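Local coordinates for protein CT_858 (Chlamydia trachomatis, PDB 3DPM) that probably cleaves polypeptide chains as a serine-type endopeptidase of the S41 peptidase family, at residues I336-N341 and E463-C468; C458-E463 and L483-R488; C468-P473 and A490-F495; K92-R97 and D535-A540. One frame throughout, in Å; residues are numbered along the deposited sequence.

Interaction 1 of 4, residues I336-N341 and E463-C468. With LAS (N-acetyl-S-({(2R,3S,4R)-3-hydroxy-2-[(1S)-1-hydroxy-2-methylpropyl]-4-methyl-5-oxopyrrolidin-2-yl}carbonyl)cysteine), chain C.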
loop_
_atom_site.group_PDB
_atom_site.type_symbol
_atom_site.label_atom_id
_atom_site.label_comp_id
_atom_site.label_asym_id
_atom_site.label_seq_id
_atom_site.Cartn_x
_atom_site.Cartn_y
_atom_site.Cartn_z
ATOM N N ILE A 336 1.992 -16.640 -32.473
ATOM C CA ILE A 336 1.903 -15.700 -31.357
ATOM C C ILE A 336 3.307 -15.199 -30.995
ATOM O O ILE A 336 4.174 -15.979 -30.609
ATOM C CB ILE A 336 1.309 -16.353 -30.079
ATOM C CG1 ILE A 336 0.010 -17.093 -30.397
ATOM C CG2 ILE A 336 1.036 -15.282 -29.034
ATOM C CD1 ILE A 336 -1.089 -16.207 -30.909
ATOM N N ASP A 337 3.533 -13.899 -31.138
ATOM C CA ASP A 337 4.816 -13.312 -30.778
ATOM C C ASP A 337 4.701 -12.910 -29.308
ATOM O O ASP A 337 4.035 -11.930 -28.976
ATOM C CB ASP A 337 5.109 -12.066 -31.621
ATOM C CG ASP A 337 6.377 -11.335 -31.173
ATOM O OD1 ASP A 337 6.584 -10.175 -31.595
ATOM O OD2 ASP A 337 7.174 -11.914 -30.403
ATOM N N GLN A 338 5.354 -13.665 -28.430
ATOM C CA GLN A 338 5.295 -13.363 -27.008
ATOM C C GLN A 338 6.656 -13.038 -26.391
ATOM O O GLN A 338 6.830 -13.157 -25.177
ATOM C CB GLN A 338 4.672 -14.534 -26.254
ATOM C CG GLN A 338 3.956 -14.116 -24.992
ATOM C CD GLN A 338 4.348 -14.949 -23.793
ATOM O OE1 GLN A 338 3.638 -14.976 -22.794
ATOM N NE2 GLN A 338 5.491 -15.627 -23.880
ATOM N N THR A 339 7.617 -12.630 -27.216
ATOM C CA THR A 339 8.954 -12.288 -26.723
ATOM C C THR A 339 8.975 -10.930 -26.017
ATOM O O THR A 339 8.077 -10.109 -26.211
ATOM C CB THR A 339 9.953 -12.218 -27.875
ATOM O OG1 THR A 339 9.473 -11.281 -28.848
ATOM C CG2 THR A 339 10.133 -13.594 -28.518
ATOM N N ASN A 340 10.001 -10.690 -25.204
ATOM C CA ASN A 340 10.121 -9.414 -24.492
ATOM C C ASN A 340 8.835 -9.009 -23.787
ATOM O O ASN A 340 8.341 -7.896 -23.988
ATOM C CB ASN A 340 10.520 -8.305 -25.467
ATOM C CG ASN A 340 11.916 -8.495 -26.008
ATOM O OD1 ASN A 340 12.481 -9.582 -25.906
ATOM N ND2 ASN A 340 12.479 -7.445 -26.598
ATOM N N ASN A 341 8.311 -9.915 -22.963
ATOM C CA ASN A 341 7.075 -9.701 -22.214
ATOM C C ASN A 341 7.417 -9.756 -20.726
ATOM O O ASN A 341 7.987 -10.727 -20.257
ATOM C CB ASN A 341 6.065 -10.805 -22.560
ATOM C CG ASN A 341 4.720 -10.590 -21.910
ATOM O OD1 ASN A 341 4.646 -10.220 -20.736
ATOM N ND2 ASN A 341 3.641 -10.830 -22.667
ATOM N N GLU A 463 14.538 -15.218 -23.825
ATOM C CA GLU A 463 15.030 -15.006 -22.462
ATOM C C GLU A 463 14.548 -13.743 -21.753
ATOM O O GLU A 463 14.972 -13.470 -20.637
ATOM C CB GLU A 463 16.560 -15.042 -22.433
ATOM C CG GLU A 463 17.230 -13.735 -22.806
ATOM C CD GLU A 463 17.087 -13.392 -24.279
ATOM O OE1 GLU A 463 17.577 -12.309 -24.680
ATOM O OE2 GLU A 463 16.492 -14.198 -25.038
ATOM N N GLN A 464 13.681 -12.963 -22.388
ATOM C CA GLN A 464 13.158 -11.768 -21.732
ATOM C C GLN A 464 11.647 -11.874 -21.560
ATOM O O GLN A 464 10.908 -10.919 -21.771
ATOM C CB GLN A 464 13.541 -10.489 -22.492
ATOM C CG GLN A 464 15.048 -10.232 -22.518
ATOM C CD GLN A 464 15.412 -8.806 -22.931
ATOM O OE1 GLN A 464 14.930 -8.306 -23.945
ATOM N NE2 GLN A 464 16.269 -8.154 -22.148
ATOM N N ASP A 465 11.215 -13.076 -21.184
ATOM C CA ASP A 465 9.817 -13.404 -20.887
ATOM C C ASP A 465 9.838 -13.816 -19.422
ATOM O O ASP A 465 10.490 -14.798 -19.061
ATOM C CB ASP A 465 9.338 -14.588 -21.722
ATOM C CG ASP A 465 9.004 -14.209 -23.149
ATOM O OD1 ASP A 465 8.371 -13.149 -23.355
ATOM O OD2 ASP A 465 9.351 -14.982 -24.069
ATOM N N PHE A 466 9.133 -13.073 -18.584
ATOM C CA PHE A 466 9.157 -13.399 -17.180
ATOM C C PHE A 466 7.817 -13.668 -16.593
ATOM O O PHE A 466 6.779 -13.397 -17.208
ATOM C CB PHE A 466 9.780 -12.306 -16.324
ATOM C CG PHE A 466 11.013 -11.712 -16.904
ATOM C CD1 PHE A 466 10.923 -10.804 -17.953
ATOM C CD2 PHE A 466 12.274 -12.030 -16.393
ATOM C CE1 PHE A 466 12.071 -10.207 -18.489
ATOM C CE2 PHE A 466 13.432 -11.439 -16.920
ATOM C CZ PHE A 466 13.329 -10.521 -17.972
ATOM N N SER A 467 7.790 -14.170 -15.235
ATOM C CA SER A 467 6.423 -14.205 -14.697
ATOM C C SER A 467 5.501 -14.781 -15.771
ATOM O O SER A 467 5.520 -16.029 -15.829
ATOM C CB SER A 467 5.892 -12.811 -14.353
ATOM O OG SER A 467 5.053 -12.922 -13.187
ATOM N N CYS A 468 4.215 -14.112 -15.824
ATOM C CA CYS A 468 3.252 -14.730 -16.707
ATOM C C CYS A 468 3.678 -15.117 -18.119
ATOM O O CYS A 468 2.979 -15.879 -18.794
ATOM C CB CYS A 468 2.041 -13.817 -16.782
ATOM S SG CYS A 468 1.166 -13.699 -15.208
HETATM C C18 LAS C . 4.243 -11.833 -13.032
HETATM O O19 LAS C . 3.687 -11.263 -13.988
HETATM C C9 LAS C . 3.873 -11.422 -11.605
HETATM C C10 LAS C . 3.541 -12.657 -10.747
HETATM C C11 LAS C . 2.292 -13.477 -11.062
HETATM C C16 LAS C . 1.694 -13.101 -12.414
HETATM C C12 LAS C . 2.736 -14.940 -11.063
HETATM O O17 LAS C . 3.378 -12.193 -9.411
HETATM N N8 LAS C . 2.837 -10.335 -11.633
HETATM C C6 LAS C . 3.253 -9.375 -10.797
HETATM O O7 LAS C . 2.616 -8.363 -10.521
HETATM C C5 LAS C . 4.591 -9.729 -10.128
HETATM C C20 LAS C . 5.476 -8.478 -10.072
HETATM C C3 LAS C . 5.169 -10.745 -11.113
HETATM O O2 LAS C . 5.694 -9.954 -12.187
#
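The F466 ring meets N341 at its edge: the backbone O of N341 lies near the ring plane, 3.7 Å from CD1, while F72 packs on the same ring edge-to-face. That carbonyl also accepts from F466 N (3.1 Å, 158° at the hydrogen), which pins two loops together immediately ahead of S467. A second pair of flat groups, the Q338 amide and the D465 carboxylate, is turned 38° apart. Both have their main polar partners outside the contact, Y301 for Q338 OE1 and N462 N for D465 OD2. In N341, CG lies anti to the backbone N (-175°), which takes the amide to its own outside partners, I298 O and G343 N. Next along the chain from F466, S467 OG is joined covalently to C18 of the ligand (1.4 Å). The acyl oxygen O19 receives a weak bond from C468 N at 3.4 Å, consistent with part of an oxyanion hole. The loop 463-467 connects strand 457-461 to helix 468-478, whose F472 and P473 pack on Q338; strand 333-337, running into 338-341, is flanked by strands 290-297 and 457-461.

Interaction 2 of 4, residues C458-E463 and L483-R488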
loop_
_atom_site.group_PDB
_atom_site.type_symbol
_atom_site.label_atom_id
_atom_site.label_comp_id
_atom_site.label_asym_id
_atom_site.label_seq_id
_atom_site.Cartn_x
_atom_site.Cartn_y
_atom_site.Cartn_z
ATOM N N CYS A 458 1.784 -21.525 -33.076
ATOM C CA CYS A 458 3.228 -21.442 -32.935
ATOM C C CYS A 458 3.459 -20.226 -32.048
ATOM O O CYS A 458 2.995 -19.128 -32.366
ATOM C CB CYS A 458 3.905 -21.224 -34.291
ATOM S SG CYS A 458 5.718 -21.204 -34.178
ATOM N N VAL A 459 4.154 -20.429 -30.935
ATOM C CA VAL A 459 4.440 -19.357 -29.990
ATOM C C VAL A 459 5.935 -19.034 -29.966
ATOM O O VAL A 459 6.753 -19.923 -29.755
ATOM C CB VAL A 459 3.995 -19.761 -28.562
ATOM C CG1 VAL A 459 4.237 -18.620 -27.581
ATOM C CG2 VAL A 459 2.525 -20.145 -28.574
ATOM N N LEU A 460 6.276 -17.762 -30.177
ATOM C CA LEU A 460 7.670 -17.301 -30.171
ATOM C C LEU A 460 8.054 -16.765 -28.791
ATOM O O LEU A 460 7.439 -15.818 -28.294
ATOM C CB LEU A 460 7.864 -16.196 -31.212
ATOM C CG LEU A 460 7.291 -16.516 -32.593
ATOM C CD1 LEU A 460 7.664 -15.407 -33.556
ATOM C CD2 LEU A 460 7.803 -17.875 -33.079
ATOM N N ILE A 461 9.074 -17.364 -28.186
ATOM C CA ILE A 461 9.525 -16.967 -26.856
ATOM C C ILE A 461 11.021 -16.640 -26.800
ATOM O O ILE A 461 11.774 -17.006 -27.709
ATOM C CB ILE A 461 9.282 -18.104 -25.840
ATOM C CG1 ILE A 461 10.037 -19.356 -26.292
ATOM C CG2 ILE A 461 7.789 -18.405 -25.718
ATOM C CD1 ILE A 461 10.198 -20.402 -25.213
ATOM N N ASN A 462 11.444 -15.952 -25.738
ATOM C CA ASN A 462 12.866 -15.642 -25.551
ATOM C C ASN A 462 13.241 -15.380 -24.087
ATOM O O ASN A 462 12.370 -15.328 -23.214
ATOM C CB ASN A 462 13.302 -14.466 -26.435
ATOM C CG ASN A 462 12.788 -13.135 -25.945
ATOM O OD1 ASN A 462 13.124 -12.091 -26.508
ATOM N ND2 ASN A 462 11.970 -13.154 -24.899
ATOM N N GLU A 463 14.538 -15.218 -23.825
ATOM C CA GLU A 463 15.030 -15.006 -22.462
ATOM C C GLU A 463 14.548 -13.743 -21.753
ATOM O O GLU A 463 14.972 -13.470 -20.637
ATOM C CB GLU A 463 16.560 -15.042 -22.433
ATOM C CG GLU A 463 17.230 -13.735 -22.806
ATOM C CD GLU A 463 17.087 -13.392 -24.279
ATOM O OE1 GLU A 463 17.577 -12.309 -24.680
ATOM O OE2 GLU A 463 16.492 -14.198 -25.038
ATOM N N LEU A 483 3.260 -25.137 -30.503
ATOM C CA LEU A 483 4.652 -25.364 -30.878
ATOM C C LEU A 483 5.380 -24.154 -30.286
ATOM O O LEU A 483 5.047 -23.017 -30.598
ATOM C CB LEU A 483 4.790 -25.338 -32.405
ATOM C CG LEU A 483 5.861 -26.161 -33.126
ATOM C CD1 LEU A 483 6.338 -25.377 -34.348
ATOM C CD2 LEU A 483 7.025 -26.470 -32.210
ATOM N N ILE A 484 6.362 -24.406 -29.433
ATOM C CA ILE A 484 7.110 -23.336 -28.787
ATOM C C ILE A 484 8.428 -23.155 -29.514
ATOM O O ILE A 484 9.245 -24.079 -29.564
ATOM C CB ILE A 484 7.385 -23.694 -27.316
ATOM C CG1 ILE A 484 6.112 -24.266 -26.678
ATOM C CG2 ILE A 484 7.858 -22.472 -26.569
ATOM C CD1 ILE A 484 4.905 -23.328 -26.743
ATOM N N VAL A 485 8.638 -21.962 -30.062
ATOM C CA VAL A 485 9.849 -21.670 -30.823
ATOM C C VAL A 485 10.599 -20.428 -30.347
ATOM O O VAL A 485 9.993 -19.410 -30.050
ATOM C CB VAL A 485 9.494 -21.511 -32.324
ATOM C CG1 VAL A 485 10.723 -21.087 -33.133
ATOM C CG2 VAL A 485 8.929 -22.831 -32.848
ATOM N N GLY A 486 11.925 -20.531 -30.279
ATOM C CA GLY A 486 12.750 -19.410 -29.846
ATOM C C GLY A 486 13.845 -19.841 -28.889
ATOM O O GLY A 486 14.611 -20.757 -29.183
ATOM N N THR A 487 13.917 -19.183 -27.735
ATOM C CA THR A 487 14.912 -19.520 -26.720
ATOM C C THR A 487 14.332 -19.494 -25.304
ATOM O O THR A 487 13.450 -18.695 -24.987
ATOM C CB THR A 487 16.137 -18.566 -26.771
ATOM O OG1 THR A 487 15.702 -17.210 -26.644
ATOM C CG2 THR A 487 16.890 -18.727 -28.081
ATOM N N ARG A 488 14.850 -20.385 -24.470
ATOM C CA ARG A 488 14.462 -20.548 -23.075
ATOM C C ARG A 488 14.063 -19.237 -22.379
ATOM O O ARG A 488 14.749 -18.220 -22.500
ATOM C CB ARG A 488 15.626 -21.221 -22.332
ATOM C CG ARG A 488 15.396 -21.533 -20.859
ATOM C CD ARG A 488 16.682 -22.071 -20.227
ATOM N NE ARG A 488 17.125 -23.292 -20.895
ATOM C CZ ARG A 488 16.578 -24.492 -20.712
ATOM N NH1 ARG A 488 15.568 -24.643 -19.867
ATOM N NH2 ARG A 488 17.028 -25.540 -21.396
#
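In I461 a chi1 of 59° sets CG1 between the backbone N and the carbonyl carbon, and this swings CD1 toward the neighbouring strand, within 3.4 Å of CG2 of I484, the two branched chains meeting at a slant. L460, whose CG lies anti to its carbonyl carbon, instead runs alongside V485, with CD2 4.1 Å from the valine CB, and SG of C458 touches CG2 of V485 at 3.8 Å. Side chains alternate along the strands: C458, L460, L483 and V485 share one face, V459 and I484 the other. Between these two layers the parallel strands, inclined by 31°, exchange regular bonds. V459 N gives to L483 O, V459 O accepts from V485 N at 2.8 Å, and I461 N gives to V485 O. The last bond, T487 N to I461 O at 3.1 Å, departs from this pattern, since the donor stands 47° above the carbonyl plane. G486 lies just before it, in a backbone conformation that only glycine tolerates comfortably and with no room for a CB beside I461 O; the parallel pairing ends here. Farther on, E463 lies beside T487, OE2 3.5 Å from OG1, while its OE1 is bonded to S144. The whole is the strand pair of a beta-alpha-beta crossover: the connecting helix 468-478 packs on V459, I461 and I484, helix 549-563 packs on L460, L483 and V485, and strands 333-337 and 534-535 continue the sheet to either side.

Interaction 3 of 4, residues C468-P473 and A490-F495. With LAS (N-acetyl-S-({(2R,3S,4R)-3-hydroxy-2-[(1S)-1-hydroxy-2-methylpropyl]-4-methyl-5-oxopyrrolidin-2-yl}carbonyl)cysteine), chain C.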
loop_
_atom_site.group_PDB
_atom_site.type_symbol
_atom_site.label_atom_id
_atom_site.label_comp_id
_atom_site.label_asym_id
_atom_site.label_seq_id
_atom_site.Cartn_x
_atom_site.Cartn_y
_atom_site.Cartn_z
ATOM N N CYS A 468 4.215 -14.112 -15.824
ATOM C CA CYS A 468 3.252 -14.730 -16.707
ATOM C C CYS A 468 3.678 -15.117 -18.119
ATOM O O CYS A 468 2.979 -15.879 -18.794
ATOM C CB CYS A 468 2.041 -13.817 -16.782
ATOM S SG CYS A 468 1.166 -13.699 -15.208
ATOM N N ALA A 469 4.789 -14.560 -18.587
ATOM C CA ALA A 469 5.272 -14.893 -19.916
ATOM C C ALA A 469 6.059 -16.211 -19.837
ATOM O O ALA A 469 6.551 -16.721 -20.843
ATOM C CB ALA A 469 6.132 -13.766 -20.468
ATOM N N ASP A 470 6.172 -16.749 -18.623
ATOM C CA ASP A 470 6.834 -18.039 -18.388
ATOM C C ASP A 470 5.700 -19.073 -18.447
ATOM O O ASP A 470 5.828 -20.136 -19.053
ATOM C CB ASP A 470 7.457 -18.102 -16.979
ATOM C CG ASP A 470 8.887 -17.579 -16.919
ATOM O OD1 ASP A 470 9.744 -18.080 -17.675
ATOM O OD2 ASP A 470 9.163 -16.679 -16.091
ATOM N N PHE A 471 4.587 -18.728 -17.802
ATOM C CA PHE A 471 3.404 -19.583 -17.719
ATOM C C PHE A 471 2.699 -19.796 -19.042
ATOM O O PHE A 471 2.257 -20.903 -19.333
ATOM C CB PHE A 471 2.407 -18.994 -16.717
ATOM C CG PHE A 471 2.963 -18.838 -15.338
ATOM C CD1 PHE A 471 2.309 -18.053 -14.395
ATOM C CD2 PHE A 471 4.147 -19.483 -14.974
ATOM C CE1 PHE A 471 2.827 -17.912 -13.110
ATOM C CE2 PHE A 471 4.675 -19.351 -13.690
ATOM C CZ PHE A 471 4.021 -18.568 -12.758
ATOM N N PHE A 472 2.584 -18.744 -19.842
ATOM C CA PHE A 472 1.911 -18.866 -21.128
ATOM C C PHE A 472 2.479 -20.042 -21.945
ATOM O O PHE A 472 1.748 -20.964 -22.291
ATOM C CB PHE A 472 2.031 -17.559 -21.911
ATOM C CG PHE A 472 1.220 -17.536 -23.168
ATOM C CD1 PHE A 472 -0.176 -17.545 -23.112
ATOM C CD2 PHE A 472 1.843 -17.510 -24.414
ATOM C CE1 PHE A 472 -0.944 -17.529 -24.284
ATOM C CE2 PHE A 472 1.085 -17.495 -25.588
ATOM C CZ PHE A 472 -0.311 -17.504 -25.520
ATOM N N PRO A 473 3.793 -20.030 -22.252
ATOM C CA PRO A 473 4.355 -21.142 -23.025
ATOM C C PRO A 473 4.368 -22.457 -22.256
ATOM O O PRO A 473 4.247 -23.527 -22.841
ATOM C CB PRO A 473 5.760 -20.647 -23.361
ATOM C CG PRO A 473 6.097 -19.789 -22.190
ATOM C CD PRO A 473 4.823 -19.005 -22.003
ATOM N N ALA A 490 13.160 -16.650 -19.106
ATOM C CA ALA A 490 13.895 -16.231 -17.917
ATOM C C ALA A 490 13.812 -17.124 -16.675
ATOM O O ALA A 490 14.811 -17.300 -15.968
ATOM C CB ALA A 490 13.494 -14.811 -17.558
ATOM N N GLY A 491 12.637 -17.672 -16.393
ATOM C CA GLY A 491 12.500 -18.527 -15.229
ATOM C C GLY A 491 12.198 -17.803 -13.927
ATOM O O GLY A 491 12.818 -18.073 -12.893
ATOM N N ALA A 492 11.246 -16.875 -13.974
ATOM C CA ALA A 492 10.846 -16.132 -12.785
ATOM C C ALA A 492 9.448 -16.632 -12.459
ATOM O O ALA A 492 8.467 -15.971 -12.780
ATOM C CB ALA A 492 10.823 -14.651 -13.086
ATOM N N GLY A 493 9.354 -17.796 -11.818
ATOM C CA GLY A 493 8.044 -18.359 -11.533
ATOM C C GLY A 493 7.562 -18.491 -10.099
ATOM O O GLY A 493 7.637 -19.575 -9.503
ATOM N N GLY A 494 7.043 -17.392 -9.560
ATOM C CA GLY A 494 6.527 -17.369 -8.202
ATOM C C GLY A 494 5.890 -16.014 -7.979
ATOM O O GLY A 494 6.290 -15.044 -8.625
ATOM N N PHE A 495 4.901 -15.913 -7.098
ATOM C CA PHE A 495 4.293 -14.608 -6.887
ATOM C C PHE A 495 5.162 -13.767 -5.962
ATOM O O PHE A 495 5.967 -14.297 -5.200
ATOM C CB PHE A 495 2.842 -14.732 -6.382
ATOM C CG PHE A 495 2.698 -15.257 -4.980
ATOM C CD1 PHE A 495 3.063 -14.482 -3.885
ATOM C CD2 PHE A 495 2.119 -16.509 -4.753
ATOM C CE1 PHE A 495 2.850 -14.938 -2.581
ATOM C CE2 PHE A 495 1.902 -16.975 -3.456
ATOM C CZ PHE A 495 2.265 -16.189 -2.367
HETATM C C18 LAS C . 4.243 -11.833 -13.032
HETATM O O19 LAS C . 3.687 -11.263 -13.988
HETATM C C9 LAS C . 3.873 -11.422 -11.605
HETATM C C10 LAS C . 3.541 -12.657 -10.747
HETATM C C11 LAS C . 2.292 -13.477 -11.062
HETATM C C16 LAS C . 1.694 -13.101 -12.414
HETATM C C12 LAS C . 2.736 -14.940 -11.063
HETATM O O17 LAS C . 3.378 -12.193 -9.411
HETATM N N8 LAS C . 2.837 -10.335 -11.633
HETATM C C6 LAS C . 3.253 -9.375 -10.797
HETATM O O7 LAS C . 2.616 -8.363 -10.521
HETATM C C5 LAS C . 4.591 -9.729 -10.128
HETATM C C20 LAS C . 5.476 -8.478 -10.072
HETATM C C3 LAS C . 5.169 -10.745 -11.113
HETATM O O2 LAS C . 5.694 -9.954 -12.187
#
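D470 turns its carboxylate end-on to the passing loop so that each oxygen takes a different backbone N-H. OD1 accepts from G491 N at 3.2 Å, on the syn side and 22° out of the carboxylate plane; OD2 accepts from A492 N at 3.0 Å, met from above the plane by 43°. Two successive amides thus fix the rotation of the group, and T489 OG1 adds a bond to OD1. The approach depends on a chi1 of -89°, which carries CG away from the carbonyl carbon and out toward the loop. Buried as it is, the acid probably gains from these N-H dipoles and from the nearby start of its own helix. G491 itself adopts positive backbone angles suited to glycine, letting the chain bend round the carboxylate. The next side chain, F471, points its ring between loop and ligand: CE2 is 4.1 Å from CA of G493, whereas CE1 touches the methyl C12 of the ligand's isopropyl group at 3.6 Å, both oblique to the ring. On the loop side, CA of F495 approaches the ligand hydroxyl O17 to 3.6 Å, so helix and loop both line the site of the covalent adduct. Helix 468-478 packs through F472 on L349 and L353 of helix 346-354 and on V459 of strand 457-461, while the loop pairs its backbone with A517 and G514 of strand 507-518.

Interaction 4 of 4, residues K92-R97 and D535-A540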
loop_
_atom_site.group_PDB
_atom_site.type_symbol
_atom_site.label_atom_id
_atom_site.label_comp_id
_atom_site.label_asym_id
_atom_site.label_seq_id
_atom_site.Cartn_x
_atom_site.Cartn_y
_atom_site.Cartn_z
ATOM N N LYS A 92 22.302 -8.877 -28.783
ATOM C CA LYS A 92 23.355 -9.867 -28.917
ATOM C C LYS A 92 22.918 -11.037 -29.784
ATOM O O LYS A 92 21.842 -11.595 -29.586
ATOM C CB LYS A 92 23.764 -10.408 -27.542
ATOM C CG LYS A 92 25.070 -11.206 -27.583
ATOM C CD LYS A 92 25.244 -12.157 -26.399
ATOM C CE LYS A 92 26.507 -13.001 -26.601
ATOM N NZ LYS A 92 26.544 -14.298 -25.842
ATOM N N SER A 93 23.766 -11.408 -30.740
ATOM C CA SER A 93 23.489 -12.533 -31.628
ATOM C C SER A 93 23.961 -13.822 -30.934
ATOM O O SER A 93 24.607 -13.768 -29.886
ATOM C CB SER A 93 24.237 -12.343 -32.943
ATOM O OG SER A 93 25.628 -12.295 -32.696
ATOM N N SER A 94 23.666 -14.982 -31.508
ATOM C CA SER A 94 24.075 -16.226 -30.859
ATOM C C SER A 94 25.588 -16.459 -30.826
ATOM O O SER A 94 26.092 -17.111 -29.911
ATOM C CB SER A 94 23.377 -17.430 -31.507
ATOM O OG SER A 94 23.641 -17.495 -32.896
ATOM N N ASP A 95 26.311 -15.920 -31.804
ATOM C CA ASP A 95 27.759 -16.103 -31.860
ATOM C C ASP A 95 28.513 -15.176 -30.907
ATOM O O ASP A 95 29.749 -15.192 -30.848
ATOM C CB ASP A 95 28.264 -15.908 -33.293
ATOM C CG ASP A 95 27.998 -14.519 -33.823
ATOM O OD1 ASP A 95 28.250 -14.294 -35.023
ATOM O OD2 ASP A 95 27.542 -13.651 -33.051
ATOM N N GLY A 96 27.764 -14.359 -30.172
ATOM C CA GLY A 96 28.373 -13.462 -29.207
ATOM C C GLY A 96 28.771 -12.063 -29.649
ATOM O O GLY A 96 29.716 -11.490 -29.102
ATOM N N ARG A 97 28.064 -11.497 -30.620
ATOM C CA ARG A 97 28.379 -10.153 -31.084
ATOM C C ARG A 97 27.235 -9.178 -30.804
ATOM O O ARG A 97 26.060 -9.544 -30.873
ATOM C CB ARG A 97 28.708 -10.185 -32.576
ATOM C CG ARG A 97 30.065 -10.805 -32.879
ATOM C CD ARG A 97 30.380 -10.758 -34.361
ATOM N NE ARG A 97 29.623 -11.756 -35.111
ATOM C CZ ARG A 97 29.673 -11.894 -36.433
ATOM N NH1 ARG A 97 30.441 -11.090 -37.163
ATOM N NH2 ARG A 97 28.978 -12.862 -37.026
ATOM N N ASP A 535 14.936 -24.848 -30.896
ATOM C CA ASP A 535 15.839 -23.789 -30.474
ATOM C C ASP A 535 16.149 -22.936 -31.702
ATOM O O ASP A 535 16.784 -23.410 -32.644
ATOM C CB ASP A 535 17.133 -24.377 -29.916
ATOM C CG ASP A 535 17.992 -23.337 -29.212
ATOM O OD1 ASP A 535 19.234 -23.510 -29.181
ATOM O OD2 ASP A 535 17.426 -22.352 -28.680
ATOM N N LEU A 536 15.689 -21.684 -31.693
ATOM C CA LEU A 536 15.919 -20.772 -32.814
ATOM C C LEU A 536 16.431 -19.402 -32.357
ATOM O O LEU A 536 15.669 -18.436 -32.298
ATOM C CB LEU A 536 14.624 -20.570 -33.603
ATOM C CG LEU A 536 14.660 -20.593 -35.131
ATOM C CD1 LEU A 536 13.438 -19.843 -35.640
ATOM C CD2 LEU A 536 15.928 -19.959 -35.665
ATOM N N PRO A 537 17.726 -19.301 -32.027
ATOM C CA PRO A 537 18.261 -18.008 -31.588
ATOM C C PRO A 537 18.503 -17.056 -32.763
ATOM O O PRO A 537 18.629 -17.496 -33.910
ATOM C CB PRO A 537 19.550 -18.398 -30.868
ATOM C CG PRO A 537 20.004 -19.610 -31.648
ATOM C CD PRO A 537 18.717 -20.378 -31.843
ATOM N N PHE A 538 18.549 -15.756 -32.477
ATOM C CA PHE A 538 18.783 -14.745 -33.507
ATOM C C PHE A 538 20.250 -14.690 -33.902
ATOM O O PHE A 538 21.115 -14.406 -33.075
ATOM C CB PHE A 538 18.349 -13.374 -33.013
ATOM C CG PHE A 538 16.878 -13.256 -32.786
ATOM C CD1 PHE A 538 16.390 -12.736 -31.595
ATOM C CD2 PHE A 538 15.975 -13.649 -33.767
ATOM C CE1 PHE A 538 15.019 -12.609 -31.382
ATOM C CE2 PHE A 538 14.601 -13.523 -33.561
ATOM C CZ PHE A 538 14.122 -13.002 -32.367
ATOM N N THR A 539 20.514 -14.947 -35.177
ATOM C CA THR A 539 21.868 -14.961 -35.723
ATOM C C THR A 539 22.400 -13.564 -36.043
ATOM O O THR A 539 21.630 -12.607 -36.150
ATOM C CB THR A 539 21.903 -15.767 -37.017
ATOM O OG1 THR A 539 21.108 -15.096 -38.004
ATOM C CG2 THR A 539 21.343 -17.159 -36.792
ATOM N N ALA A 540 23.714 -13.451 -36.216
ATOM C CA ALA A 540 24.319 -12.160 -36.541
ATOM C C ALA A 540 23.607 -11.575 -37.751
ATOM O O ALA A 540 23.243 -10.400 -37.749
ATOM C CB ALA A 540 25.829 -12.318 -36.827
HETATM O O HOH W 1 25.238 -15.866 -34.855
#
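A type I turn from S93 to G96 lays its backbone against the 535-540 loop, S94 N bonding to F538 O at 3.0 Å with the donor tilted 23° from the carbonyl plane. Side chains fill in round this single direct bond. CB of S93 rests on the start of helix 540-544, 3.5 Å from A540 N, and CB of S94 leans on CB of P537 at 4.0 Å. The methyl of A540 lies against a charged pair, 3.2 Å from NH2 of R97 and 3.6 Å from OD1 of D95. Within the turn R97, bent at chi3 (-75°), grips D95 side-on, NE and NH2 both directed at OD1, which lies close to the guanidinium plane. The NH2 to OD1 distance of 2.6 Å marks a salt bridge, which probably helps fix the guanidinium, with the methyl oblique to it. A water joins the two segments a second time, 3.0 Å from S94 OG and accepting from A540 N. T539 starts the helix as N-cap: its side chain caps a backbone N farther on, while its own N bonds to D542 OD2. Chemically, then, the PDZ-region hairpin is attached by one backbone bond, one water bridge and van der Waals contacts, D95 and R97 pairing with each other within the turn; no salt bridge joins the two segments, so the contact probably rests on the backbone bond, the water and packing.

Interactions 1, 2 and 3 crowd together inside the peptidase region, 1 lying about 9 Å between centres from both 2 and 3, whereas 2 and 3 are about 13 Å apart. They share the beta-alpha-beta unit of strand 457-461, helix 468-478 and strand 482-486: the first two reach the same mixed sheet, and 1 and 3 meet at C468 beside the bound ligand. Interaction 4 encloses the others in sequence, its segments being the earliest and the latest of the set. Its centre lies about 14 Å from that of interaction 2, which it touches where L536 meets G486, but about 23 Å from that of interaction 3, thereby linking the PDZ region to the edge of the mixed sheet at strand 534-535 rather than to the acylated serine.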